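Long-range contacts in ancylostoma secreted protein 1 (Necator americanus, PDB 3NT8), which is a secreted two-CAP-domain protein probably associated with the transition of infective hookworm larvae to parasitism: residues N46-V51 with K67-L72; G61-A66 with P187-G192; S124-G129 with L146-N151; S155-L160 with C175-V180. One frame throughout, in Å; residues are numbered along the deposited sequence.

Contact 1: N46-V51 with K67-L72; sequences NARRRV and KNMYKL
Arg48 reaches from its helix to the carbonyl oxygen of Tyr70 and grips it with two nitrogens, NE and NH2 each standing 2.8 Å from Tyr70 O. The oxygen lies at the edge of the guanidinium, close to its plane, and NE sits nearly on the extension of the C=O bond while NH2 comes in from one side. The flat group is sandwiched. Over one face, toward its rim, lies the thioether of Met69, with SD 3.6 Å from Arg48 NH2; over the centre of the opposite face lies Leu72 CD2, with Leu72 CG 3.8 Å from Arg48 NE. Met69 CG is anti to its backbone N (chi1 179°), and bends at the next two torsions fold the rest of the chain so that CE comes 4.3 Å from Val51 CG1. The Arg48 chain itself turns at chi3 (70°), which swings NE round to the carbonyl. Further out, Arg48 NH1 bonds to Met152 O and NH2 also to Tyr154 O, so this buried charge, with its several carbonyl partners, ties three parts of the chain together. Leu72 N bonds to Asn45 OD1, a second link to the same helix. The contact thus fastens the loop between strands 66-67 and 73-74 onto helix 34-52; helix 119-127 packs against Ala47 and Val51, and strand 213-215 runs beside Met69 and Lys71.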
loop_
_atom_site.group_PDB
_atom_site.type_symbol
_atom_site.label_atom_id
_atom_site.label_comp_id
_atom_site.label_asym_id
_atom_site.label_seq_id
_atom_site.Cartn_x
_atom_site.Cartn_y
_atom_site.Cartn_z
ATOM N N ASN A 46 -5.697 3.301 21.371
ATOM C CA ASN A 46 -4.774 3.446 22.473
ATOM C C ASN A 46 -3.441 2.778 22.155
ATOM O O ASN A 46 -2.382 3.310 22.528
ATOM C CB ASN A 46 -5.350 2.865 23.786
ATOM C CG ASN A 46 -6.543 3.667 24.268
ATOM O OD1 ASN A 46 -6.589 4.861 24.026
ATOM N ND2 ASN A 46 -7.502 3.028 24.925
ATOM N N ALA A 47 -3.502 1.597 21.549
ATOM C CA ALA A 47 -2.319 0.857 21.167
ATOM C C ALA A 47 -1.625 1.529 19.990
ATOM O O ALA A 47 -0.384 1.593 19.958
ATOM C CB ALA A 47 -2.644 -0.664 20.825
ATOM N N ARG A 48 -2.399 2.060 19.061
ATOM C CA ARG A 48 -1.751 2.826 17.958
ATOM C C ARG A 48 -0.987 4.095 18.432
ATOM O O ARG A 48 0.065 4.450 17.852
ATOM C CB ARG A 48 -2.741 3.143 16.823
ATOM C CG ARG A 48 -3.253 1.884 16.094
ATOM C CD ARG A 48 -4.560 2.051 15.247
ATOM N NE ARG A 48 -4.293 2.861 14.078
ATOM C CZ ARG A 48 -3.862 2.393 12.905
ATOM N NH1 ARG A 48 -3.748 1.054 12.693
ATOM N NH2 ARG A 48 -3.612 3.263 11.947
ATOM N N ARG A 49 -1.513 4.751 19.467
ATOM C CA ARG A 49 -1.002 6.011 19.981
ATOM C C ARG A 49 0.255 5.730 20.773
ATOM O O ARG A 49 1.182 6.507 20.690
ATOM C CB ARG A 49 -2.037 6.727 20.847
ATOM C CG ARG A 49 -1.586 8.088 21.371
ATOM C CD ARG A 49 -2.691 8.724 22.175
ATOM N NE ARG A 49 -3.497 9.596 21.317
ATOM C CZ ARG A 49 -4.793 9.430 21.045
ATOM N NH1 ARG A 49 -5.486 8.424 21.555
ATOM N NH2 ARG A 49 -5.402 10.296 20.267
ATOM N N ARG A 50 0.254 4.622 21.534
ATOM C CA ARG A 50 1.441 4.135 22.185
ATOM C C ARG A 50 2.588 3.904 21.242
ATOM O O ARG A 50 3.719 4.215 21.601
ATOM C CB ARG A 50 1.197 2.906 23.050
ATOM C CG ARG A 50 0.378 3.167 24.300
ATOM C CD ARG A 50 0.352 1.964 25.176
ATOM N NE ARG A 50 1.664 1.565 25.728
ATOM C CZ ARG A 50 2.310 2.103 26.797
ATOM N NH1 ARG A 50 1.837 3.159 27.467
ATOM N NH2 ARG A 50 3.489 1.586 27.208
ATOM N N VAL A 51 2.336 3.363 20.063
ATOM C CA VAL A 51 3.382 3.113 19.094
ATOM C C VAL A 51 3.899 4.407 18.550
ATOM O O VAL A 51 5.136 4.652 18.535
ATOM C CB VAL A 51 2.885 2.225 17.921
ATOM C CG1 VAL A 51 4.009 2.058 16.847
ATOM C CG2 VAL A 51 2.440 0.869 18.430
ATOM N N LYS A 67 5.286 8.454 12.508
ATOM C CA LYS A 67 4.645 9.589 11.886
ATOM C C LYS A 67 3.489 9.057 11.053
ATOM O O LYS A 67 3.455 7.844 10.714
ATOM C CB LYS A 67 5.640 10.369 11.033
ATOM C CG LYS A 67 6.357 9.578 9.941
ATOM C CD LYS A 67 7.258 10.534 9.110
ATOM C CE LYS A 67 7.949 9.817 7.949
ATOM N NZ LYS A 67 9.146 10.585 7.368
ATOM N N ASN A 68 2.545 9.938 10.711
ATOM C CA ASN A 68 1.361 9.519 9.908
ATOM C C ASN A 68 0.601 8.295 10.501
ATOM O O ASN A 68 0.089 7.457 9.787
ATOM C CB ASN A 68 1.793 9.217 8.449
ATOM C CG ASN A 68 2.459 10.401 7.762
ATOM O OD1 ASN A 68 2.149 11.556 8.048
ATOM N ND2 ASN A 68 3.323 10.119 6.818
ATOM N N MET A 69 0.560 8.152 11.821
ATOM C CA MET A 69 -0.235 7.074 12.416
ATOM C C MET A 69 -1.640 7.550 12.574
ATOM O O MET A 69 -1.906 8.449 13.391
ATOM C CB MET A 69 0.312 6.644 13.766
ATOM C CG MET A 69 -0.500 5.546 14.446
ATOM S SD MET A 69 -0.457 3.929 13.635
ATOM C CE MET A 69 1.226 3.346 13.851
ATOM N N TYR A 70 -2.540 6.997 11.763
ATOM C CA TYR A 70 -3.975 7.379 11.774
ATOM C C TYR A 70 -4.843 6.711 12.868
ATOM O O TYR A 70 -4.690 5.517 13.213
ATOM C CB TYR A 70 -4.627 7.247 10.373
ATOM C CG TYR A 70 -4.264 8.384 9.452
ATOM C CD1 TYR A 70 -5.201 9.386 9.162
ATOM C CD2 TYR A 70 -2.963 8.543 8.989
ATOM C CE1 TYR A 70 -4.887 10.459 8.407
ATOM C CE2 TYR A 70 -2.627 9.626 8.178
ATOM C CZ TYR A 70 -3.572 10.558 7.885
ATOM O OH TYR A 70 -3.183 11.622 7.086
ATOM N N LYS A 71 -5.708 7.531 13.432
ATOM C CA LYS A 71 -6.716 7.094 14.391
ATOM C C LYS A 71 -7.753 6.400 13.551
ATOM O O LYS A 71 -8.100 6.906 12.492
ATOM C CB LYS A 71 -7.343 8.297 15.057
ATOM C CG LYS A 71 -8.284 7.962 16.186
ATOM C CD LYS A 71 -8.753 9.241 16.908
ATOM C CE LYS A 71 -9.660 8.826 18.153
ATOM N NZ LYS A 71 -10.389 9.971 18.771
ATOM N N LEU A 72 -8.229 5.257 14.014
ATOM C CA LEU A 72 -9.349 4.557 13.379
ATOM C C LEU A 72 -10.679 5.167 13.742
ATOM O O LEU A 72 -10.881 5.601 14.879
ATOM C CB LEU A 72 -9.315 3.039 13.787
ATOM C CG LEU A 72 -7.986 2.291 13.500
ATOM C CD1 LEU A 72 -7.972 0.752 13.827
ATOM C CD2 LEU A 72 -7.652 2.468 12.029
#

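Contact 2: G61-A66 with P187-G192; sequences GKLNPA and PMWETG
Trp189 lays its indole against the chain from Leu63 to Ala66 and has more of its surface covered here than any other residue. Ala66 CB comes obliquely to the pyrrole part of the indole, 3.4 Å from Trp189 CD1, and at the far end of the ring system Leu63 CD2 meets the edge at CH2. Between them NE1 gives a weak, bent hydrogen bond to Asn64 O (3.0 Å, 127° at the hydrogen). Ala66 also pairs with Thr191 as an antiparallel non-hydrogen-bonded pair, their CA atoms 5.0 Å apart and their side chains diverging. Next to that pair, Gly192 N donates to Pro65 O at 3.2 Å, coming from above the carbonyl plane, and Thr191 CA makes a C-H...O contact with the same oxygen. Asn64 crosses the Thr191 side chain, its CB 3.5 Å from Thr191 OG1; both polar ends bond to Asn139, Asn64 ND2 to its OD1 and Thr191 OG1 to its ND2. With the bond between Lys67 and Glu190 the result is a minimal two-stranded antiparallel sheet, 66-67 with 190-191, that joins parts of the chain more than 120 residues apart.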
loop_
_atom_site.group_PDB
_atom_site.type_symbol
_atom_site.label_atom_id
_atom_site.label_comp_id
_atom_site.label_asym_id
_atom_site.label_seq_id
_atom_site.Cartn_x
_atom_site.Cartn_y
_atom_site.Cartn_z
ATOM N N GLY A 61 13.427 -3.866 23.052
ATOM C CA GLY A 61 13.421 -2.538 23.651
ATOM C C GLY A 61 12.038 -1.953 23.391
ATOM O O GLY A 61 11.072 -2.644 23.660
ATOM N N LYS A 62 11.968 -0.727 22.866
ATOM C CA LYS A 62 10.736 -0.094 22.432
ATOM C C LYS A 62 10.597 -0.102 20.937
ATOM O O LYS A 62 11.600 0.085 20.192
ATOM C CB LYS A 62 10.660 1.376 22.898
ATOM C CG LYS A 62 10.623 1.585 24.394
ATOM C CD LYS A 62 9.261 1.167 24.972
ATOM C CE LYS A 62 9.270 1.424 26.462
ATOM N NZ LYS A 62 7.996 1.059 27.008
ATOM N N LEU A 63 9.343 -0.230 20.470
ATOM C CA LEU A 63 9.060 -0.022 19.061
ATOM C C LEU A 63 9.383 1.369 18.642
ATOM O O LEU A 63 9.169 2.315 19.416
ATOM C CB LEU A 63 7.581 -0.286 18.763
ATOM C CG LEU A 63 7.151 -1.742 18.928
ATOM C CD1 LEU A 63 5.631 -1.900 18.843
ATOM C CD2 LEU A 63 7.837 -2.625 17.891
ATOM N N ASN A 64 9.805 1.530 17.384
ATOM C CA ASN A 64 9.991 2.866 16.844
ATOM C C ASN A 64 8.729 3.735 16.887
ATOM O O ASN A 64 7.655 3.240 16.590
ATOM C CB ASN A 64 10.463 2.798 15.378
ATOM C CG ASN A 64 11.844 2.250 15.244
ATOM O OD1 ASN A 64 12.734 2.671 15.989
ATOM N ND2 ASN A 64 12.043 1.266 14.301
ATOM N N PRO A 65 8.867 5.048 17.198
ATOM C CA PRO A 65 7.758 6.020 17.076
ATOM C C PRO A 65 7.270 6.160 15.637
ATOM O O PRO A 65 8.019 5.855 14.708
ATOM C CB PRO A 65 8.412 7.341 17.478
ATOM C CG PRO A 65 9.884 7.143 17.218
ATOM C CD PRO A 65 10.080 5.715 17.713
ATOM N N ALA A 66 6.047 6.678 15.471
ATOM C CA ALA A 66 5.418 6.706 14.181
ATOM C C ALA A 66 4.945 8.081 13.743
ATOM O O ALA A 66 4.199 8.753 14.469
ATOM C CB ALA A 66 4.243 5.733 14.145
ATOM N N PRO A 187 6.655 -1.406 5.125
ATOM C CA PRO A 187 6.685 -0.928 6.499
ATOM C C PRO A 187 5.288 -0.792 7.067
ATOM O O PRO A 187 4.377 -0.256 6.414
ATOM C CB PRO A 187 7.381 0.422 6.414
ATOM C CG PRO A 187 7.358 0.787 4.914
ATOM C CD PRO A 187 7.387 -0.517 4.208
ATOM N N MET A 188 5.123 -1.326 8.270
ATOM C CA MET A 188 3.833 -1.227 8.968
ATOM C C MET A 188 3.563 0.246 9.279
ATOM O O MET A 188 2.415 0.683 9.220
ATOM C CB MET A 188 3.829 -2.094 10.211
ATOM C CG MET A 188 3.753 -3.551 9.843
ATOM S SD MET A 188 3.799 -4.725 11.166
ATOM C CE MET A 188 5.517 -4.541 11.688
ATOM N N TRP A 189 4.645 1.006 9.520
ATOM C CA TRP A 189 4.564 2.459 9.743
ATOM C C TRP A 189 5.952 3.057 9.469
ATOM O O TRP A 189 7.007 2.353 9.479
ATOM C CB TRP A 189 4.063 2.806 11.212
ATOM C CG TRP A 189 5.071 2.409 12.301
ATOM C CD1 TRP A 189 6.113 3.183 12.807
ATOM C CD2 TRP A 189 5.130 1.166 13.025
ATOM N NE1 TRP A 189 6.783 2.505 13.807
ATOM C CE2 TRP A 189 6.200 1.267 13.962
ATOM C CE3 TRP A 189 4.370 -0.008 12.999
ATOM C CZ2 TRP A 189 6.558 0.211 14.799
ATOM C CZ3 TRP A 189 4.708 -1.038 13.868
ATOM C CH2 TRP A 189 5.817 -0.935 14.732
ATOM N N GLU A 190 5.985 4.376 9.319
ATOM C CA GLU A 190 7.269 5.043 9.090
ATOM C C GLU A 190 7.795 5.604 10.363
ATOM O O GLU A 190 7.077 6.228 11.119
ATOM C CB GLU A 190 7.133 6.118 8.007
ATOM C CG GLU A 190 7.008 5.500 6.597
ATOM C CD GLU A 190 7.007 6.527 5.476
ATOM O OE1 GLU A 190 6.268 7.538 5.560
ATOM O OE2 GLU A 190 7.749 6.289 4.496
ATOM N N THR A 191 9.058 5.334 10.642
ATOM C CA THR A 191 9.709 5.904 11.845
ATOM C C THR A 191 9.728 7.462 11.737
ATOM O O THR A 191 10.163 8.038 10.721
ATOM C CB THR A 191 11.114 5.269 12.091
ATOM O OG1 THR A 191 11.042 3.844 12.037
ATOM C CG2 THR A 191 11.661 5.622 13.448
ATOM N N GLY A 192 9.190 8.127 12.762
ATOM C CA GLY A 192 9.369 9.563 12.897
ATOM C C GLY A 192 8.655 10.024 14.120
ATOM O O GLY A 192 8.062 9.209 14.824
#

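Contact 3: S124-G129 with L146-N151; sequences SGWWSG and LFAFSN
Trp126, Trp127 and Gly129 come up against Ala148, Phe149 and Leu146 with the backbones close together, the paired CA atoms 4.9 to 5.0 Å apart. This is helix-to-helix packing within a CAP domain, between the C-terminal part of helix 119-127 and the start of helix 147-153. Trp126 O and Phe149 N approach to 3.4 Å, but the angle is too poor for a hydrogen bond, and none crosses the contact; van der Waals and aromatic contacts carry it. The main one is a T-shaped stack. Phe149 turns its edge to the face of Trp127, with the ring centroids 4.8 Å apart and the planes at 65°. The touching atom, Phe149 CE1, stands over the six-membered ring of Trp127 toward its rim, 3.6 Å from CZ2. Trp127 CB points away from the other helix, and CG, anti to the backbone N (chi1 -169°), starts the ring back toward Phe149. The indole is also held by its NE1, which bonds to Glu56 OE2, while Ala47 and Val51 of helix 34-52 touch the ring. Trp126 takes the other course: its ring runs on past Ala148 toward strand 100-107 and Met152, and its near part, CD1, rests 3.8 Å from Ala148 CB. Gly129 lets the backbones come close, its CA 4.3 Å from Phe149 CB. Within each segment a serine hydroxyl bonds back to a carbonyl three residues earlier, Ser128 OG to Gly125 O and Ser150 OG to Phe147 O. At the Gly129 end of the contact, Leu146 CD2 lies 3.7 Å from Gly129 O.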
loop_
_atom_site.group_PDB
_atom_site.type_symbol
_atom_site.label_atom_id
_atom_site.label_comp_id
_atom_site.label_asym_id
_atom_site.label_seq_id
_atom_site.Cartn_x
_atom_site.Cartn_y
_atom_site.Cartn_z
ATOM N N SER A 124 -5.710 -8.409 22.708
ATOM C CA SER A 124 -4.380 -8.432 23.260
ATOM C C SER A 124 -3.539 -9.594 22.791
ATOM O O SER A 124 -2.287 -9.487 22.687
ATOM C CB SER A 124 -4.396 -8.254 24.802
ATOM O OG SER A 124 -4.924 -9.349 25.514
ATOM N N GLY A 125 -4.211 -10.696 22.481
ATOM C CA GLY A 125 -3.626 -11.861 21.793
ATOM C C GLY A 125 -3.167 -11.531 20.350
ATOM O O GLY A 125 -2.065 -11.940 19.930
ATOM N N TRP A 126 -3.984 -10.795 19.616
ATOM C CA TRP A 126 -3.593 -10.249 18.286
ATOM C C TRP A 126 -2.394 -9.342 18.381
ATOM O O TRP A 126 -1.444 -9.465 17.614
ATOM C CB TRP A 126 -4.756 -9.501 17.619
ATOM C CG TRP A 126 -5.870 -10.361 17.202
ATOM C CD1 TRP A 126 -5.818 -11.737 16.977
ATOM C CD2 TRP A 126 -7.218 -9.969 16.887
ATOM N NE1 TRP A 126 -7.050 -12.178 16.579
ATOM C CE2 TRP A 126 -7.933 -11.136 16.548
ATOM C CE3 TRP A 126 -7.886 -8.760 16.863
ATOM C CZ2 TRP A 126 -9.285 -11.128 16.169
ATOM C CZ3 TRP A 126 -9.246 -8.761 16.515
ATOM C CH2 TRP A 126 -9.924 -9.941 16.183
ATOM N N TRP A 127 -2.462 -8.440 19.355
ATOM C CA TRP A 127 -1.466 -7.424 19.559
ATOM C C TRP A 127 -0.068 -7.991 20.010
ATOM O O TRP A 127 0.969 -7.371 19.707
ATOM C CB TRP A 127 -2.031 -6.351 20.554
ATOM C CG TRP A 127 -1.112 -5.071 20.602
ATOM C CD1 TRP A 127 -0.129 -4.798 21.512
ATOM C CD2 TRP A 127 -1.057 -4.005 19.626
ATOM N NE1 TRP A 127 0.488 -3.608 21.208
ATOM C CE2 TRP A 127 -0.046 -3.109 20.043
ATOM C CE3 TRP A 127 -1.791 -3.706 18.462
ATOM C CZ2 TRP A 127 0.242 -1.948 19.356
ATOM C CZ3 TRP A 127 -1.502 -2.555 17.774
ATOM C CH2 TRP A 127 -0.483 -1.690 18.212
ATOM N N SER A 128 -0.033 -9.188 20.623
ATOM C CA SER A 128 1.127 -9.694 21.321
ATOM C C SER A 128 2.175 -10.182 20.316
ATOM O O SER A 128 3.247 -10.603 20.704
ATOM C CB SER A 128 0.773 -10.783 22.392
ATOM O OG SER A 128 0.169 -11.947 21.825
ATOM N N GLY A 129 1.806 -10.153 19.025
ATOM C CA GLY A 129 2.681 -10.480 17.921
ATOM C C GLY A 129 4.045 -9.806 18.050
ATOM O O GLY A 129 5.074 -10.466 17.948
ATOM N N LEU A 146 3.594 -11.874 12.809
ATOM C CA LEU A 146 3.113 -10.472 12.928
ATOM C C LEU A 146 1.790 -10.235 12.190
ATOM O O LEU A 146 1.284 -9.092 12.084
ATOM C CB LEU A 146 4.215 -9.504 12.409
ATOM C CG LEU A 146 5.522 -9.476 13.238
ATOM C CD1 LEU A 146 6.663 -8.819 12.468
ATOM C CD2 LEU A 146 5.424 -8.886 14.597
ATOM N N PHE A 147 1.211 -11.285 11.625
ATOM C CA PHE A 147 0.019 -11.082 10.809
ATOM C C PHE A 147 -1.045 -10.252 11.498
ATOM O O PHE A 147 -1.567 -9.275 10.937
ATOM C CB PHE A 147 -0.607 -12.398 10.427
ATOM C CG PHE A 147 -1.856 -12.237 9.590
ATOM C CD1 PHE A 147 -1.774 -11.922 8.230
ATOM C CD2 PHE A 147 -3.107 -12.365 10.171
ATOM C CE1 PHE A 147 -2.927 -11.749 7.452
ATOM C CE2 PHE A 147 -4.275 -12.198 9.384
ATOM C CZ PHE A 147 -4.167 -11.869 8.047
ATOM N N ALA A 148 -1.424 -10.679 12.688
ATOM C CA ALA A 148 -2.514 -10.089 13.389
ATOM C C ALA A 148 -2.149 -8.689 13.933
ATOM O O ALA A 148 -2.974 -7.814 13.901
ATOM C CB ALA A 148 -2.990 -11.072 14.521
ATOM N N PHE A 149 -0.901 -8.497 14.360
ATOM C CA PHE A 149 -0.386 -7.213 14.809
ATOM C C PHE A 149 -0.323 -6.184 13.697
ATOM O O PHE A 149 -0.674 -5.046 13.956
ATOM C CB PHE A 149 0.992 -7.393 15.491
ATOM C CG PHE A 149 1.751 -6.081 15.759
ATOM C CD1 PHE A 149 1.468 -5.321 16.887
ATOM C CD2 PHE A 149 2.758 -5.628 14.885
ATOM C CE1 PHE A 149 2.157 -4.114 17.160
ATOM C CE2 PHE A 149 3.485 -4.417 15.139
ATOM C CZ PHE A 149 3.178 -3.654 16.270
ATOM N N SER A 150 0.059 -6.590 12.484
ATOM C CA SER A 150 0.164 -5.729 11.299
ATOM C C SER A 150 -1.126 -5.033 10.884
ATOM O O SER A 150 -1.095 -3.827 10.602
ATOM C CB SER A 150 0.811 -6.472 10.117
ATOM O OG SER A 150 -0.069 -7.363 9.445
ATOM N N ASN A 151 -2.259 -5.753 10.919
ATOM C CA ASN A 151 -3.581 -5.169 10.702
ATOM C C ASN A 151 -3.980 -4.177 11.763
ATOM O O ASN A 151 -4.582 -3.172 11.447
ATOM C CB ASN A 151 -4.730 -6.217 10.524
ATOM C CG ASN A 151 -4.447 -7.187 9.390
ATOM O OD1 ASN A 151 -4.016 -6.762 8.341
ATOM N ND2 ASN A 151 -4.615 -8.500 9.637
#

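Contact 4: S155-L160 with C175-V180; sequences SETTKL and CIYNGV
Asn178 holds Thr158 and Lys159 through three hydrogen bonds, two to backbone amides and one to the Thr158 hydroxyl. OD1 accepts from two successive amides: Lys159 N at 2.8 Å, placed above the carbonyl plane, and Thr158 N at 3.1 Å, in that plane and on a lone pair. On the other branch ND2 donates to Thr158 OG1 at 2.8 Å, almost straight (173°) and within the amide plane. Using both ends of the amide in this way fixes its rotation. Asn178 CG lies between its backbone N and carbonyl carbon (chi1 70°), which sets it, and with it the carboxamide, beside the 158-159 backbone. A weak bond from Asn178 N to Lys159 O continues the strand pairing. Farther along, a water bridges Thr157 OG1 and Gly179 O, donating to the latter. Gly179 passes close to Thr157, its CA 3.5 Å from Thr157 OG1. Packing takes over at Leu160 and Tyr177, an antiparallel non-hydrogen-bonded pair whose side chains lie side by side and point the same way, Leu160 CD1 being 3.6 Å from Tyr177 CE1. Tyr177 OH bonds to His44 of helix 34-52, and Cys175 is disulfide-bonded to Cys162 on the partner strand. The whole is the open end of the antiparallel beta hairpin 159-167/170-177, the central strand pair of the four-stranded sheet in this CAP domain.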
loop_
_atom_site.group_PDB
_atom_site.type_symbol
_atom_site.label_atom_id
_atom_site.label_comp_id
_atom_site.label_asym_id
_atom_site.label_seq_id
_atom_site.Cartn_x
_atom_site.Cartn_y
_atom_site.Cartn_z
ATOM N N SER A 155 -0.316 1.949 9.701
ATOM C CA SER A 155 -0.495 3.400 9.844
ATOM C C SER A 155 -1.495 4.030 8.887
ATOM O O SER A 155 -2.165 4.959 9.308
ATOM C CB SER A 155 0.855 4.073 9.790
ATOM O OG SER A 155 1.461 3.979 8.522
ATOM N N GLU A 156 -1.641 3.538 7.642
ATOM C CA GLU A 156 -2.528 4.165 6.678
ATOM C C GLU A 156 -3.962 3.742 6.847
ATOM O O GLU A 156 -4.849 4.322 6.225
ATOM C CB GLU A 156 -2.122 3.853 5.207
ATOM C CG GLU A 156 -0.755 4.218 4.858
ATOM C CD GLU A 156 -0.482 4.065 3.362
ATOM O OE1 GLU A 156 0.712 3.879 3.100
ATOM O OE2 GLU A 156 -1.429 4.079 2.496
ATOM N N THR A 157 -4.200 2.718 7.648
ATOM C CA THR A 157 -5.605 2.307 7.952
ATOM C C THR A 157 -6.341 3.427 8.664
ATOM O O THR A 157 -5.802 4.049 9.552
ATOM C CB THR A 157 -5.624 1.033 8.812
ATOM O OG1 THR A 157 -4.922 0.022 8.075
ATOM C CG2 THR A 157 -7.017 0.536 9.062
ATOM N N THR A 158 -7.574 3.672 8.263
ATOM C CA THR A 158 -8.407 4.691 8.866
ATOM C C THR A 158 -9.762 4.129 9.370
ATOM O O THR A 158 -10.438 4.774 10.185
ATOM C CB THR A 158 -8.726 5.776 7.815
ATOM O OG1 THR A 158 -9.327 5.152 6.671
ATOM C CG2 THR A 158 -7.425 6.527 7.388
ATOM N N LYS A 159 -10.186 2.964 8.860
ATOM C CA LYS A 159 -11.526 2.448 9.228
ATOM C C LYS A 159 -11.497 1.056 9.864
ATOM O O LYS A 159 -10.704 0.186 9.464
ATOM C CB LYS A 159 -12.474 2.443 8.039
ATOM C CG LYS A 159 -13.066 3.804 7.662
ATOM C CD LYS A 159 -14.328 3.735 6.755
ATOM C CE LYS A 159 -14.057 3.531 5.278
ATOM N NZ LYS A 159 -13.500 4.742 4.579
ATOM N N LEU A 160 -12.382 0.850 10.842
ATOM C CA LEU A 160 -12.401 -0.364 11.649
ATOM C C LEU A 160 -13.825 -0.937 11.706
ATOM O O LEU A 160 -14.779 -0.167 11.846
ATOM C CB LEU A 160 -11.950 -0.050 13.086
ATOM C CG LEU A 160 -11.994 -1.241 14.047
ATOM C CD1 LEU A 160 -11.045 -2.304 13.609
ATOM C CD2 LEU A 160 -11.762 -0.871 15.533
ATOM N N CYS A 175 -12.287 -8.764 13.389
ATOM C CA CYS A 175 -12.233 -7.336 13.038
ATOM C C CYS A 175 -11.717 -7.326 11.632
ATOM O O CYS A 175 -10.888 -8.161 11.274
ATOM C CB CYS A 175 -11.252 -6.525 13.932
ATOM S SG CYS A 175 -11.692 -6.259 15.641
ATOM N N ILE A 176 -12.244 -6.383 10.841
ATOM C CA ILE A 176 -11.786 -6.127 9.482
ATOM C C ILE A 176 -11.313 -4.688 9.377
ATOM O O ILE A 176 -11.751 -3.831 10.160
ATOM C CB ILE A 176 -12.890 -6.375 8.381
ATOM C CG1 ILE A 176 -14.223 -5.795 8.787
ATOM C CG2 ILE A 176 -13.061 -7.825 8.056
ATOM C CD1 ILE A 176 -15.124 -5.691 7.631
ATOM N N TYR A 177 -10.420 -4.428 8.426
ATOM C CA TYR A 177 -9.669 -3.153 8.379
ATOM C C TYR A 177 -9.551 -2.734 6.947
ATOM O O TYR A 177 -9.289 -3.572 6.111
ATOM C CB TYR A 177 -8.237 -3.342 8.929
ATOM C CG TYR A 177 -8.179 -3.931 10.298
ATOM C CD1 TYR A 177 -7.931 -3.121 11.424
ATOM C CD2 TYR A 177 -8.277 -5.287 10.484
ATOM C CE1 TYR A 177 -7.830 -3.686 12.667
ATOM C CE2 TYR A 177 -8.166 -5.838 11.740
ATOM C CZ TYR A 177 -7.933 -5.036 12.824
ATOM O OH TYR A 177 -7.882 -5.544 14.076
ATOM N N ASN A 178 -9.722 -1.451 6.653
ATOM C CA ASN A 178 -9.635 -0.971 5.301
ATOM C C ASN A 178 -8.177 -0.748 4.805
ATOM O O ASN A 178 -7.956 0.014 3.843
ATOM C CB ASN A 178 -10.439 0.326 5.125
ATOM C CG ASN A 178 -9.803 1.537 5.863
ATOM O OD1 ASN A 178 -9.032 1.367 6.815
ATOM N ND2 ASN A 178 -10.155 2.761 5.429
ATOM N N GLY A 179 -7.206 -1.376 5.466
ATOM C CA GLY A 179 -5.828 -1.318 4.996
ATOM C C GLY A 179 -5.212 -2.690 5.196
ATOM O O GLY A 179 -5.621 -3.449 6.110
ATOM N N VAL A 180 -4.206 -2.975 4.374
ATOM C CA VAL A 180 -3.496 -4.235 4.407
ATOM C C VAL A 180 -2.067 -4.079 5.022
ATOM O O VAL A 180 -1.209 -3.369 4.469
ATOM C CB VAL A 180 -3.474 -4.841 2.956
ATOM C CG1 VAL A 180 -2.738 -6.174 2.933
ATOM C CG2 VAL A 180 -4.941 -4.997 2.452
HETATM O O HOH W 1 -4.649 -2.532 8.834
#

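Overall arrangement
All four contacts belong to the first CAP domain, their centres 10 to 17 Å apart. Along the chain contacts 1 and 2 interlock, since 61-66 falls between the two segments of contact 1; contact 3 and then contact 4 follow, both within the span that contact 2 closes. Helix 34-52 is the common neighbour: it carries 46-51, packs on Trp127 of contact 3 and touches Leu160 and Cys175 of contact 4. Val51 and Met69 of contact 1 lie against Trp189, which in turn meets Phe149 of contact 3. Ser155 joins contact 4 to Tyr70 and Met188 by backbone bonds. Helices, hairpin and small sheet are therefore joined through one set of touching residues.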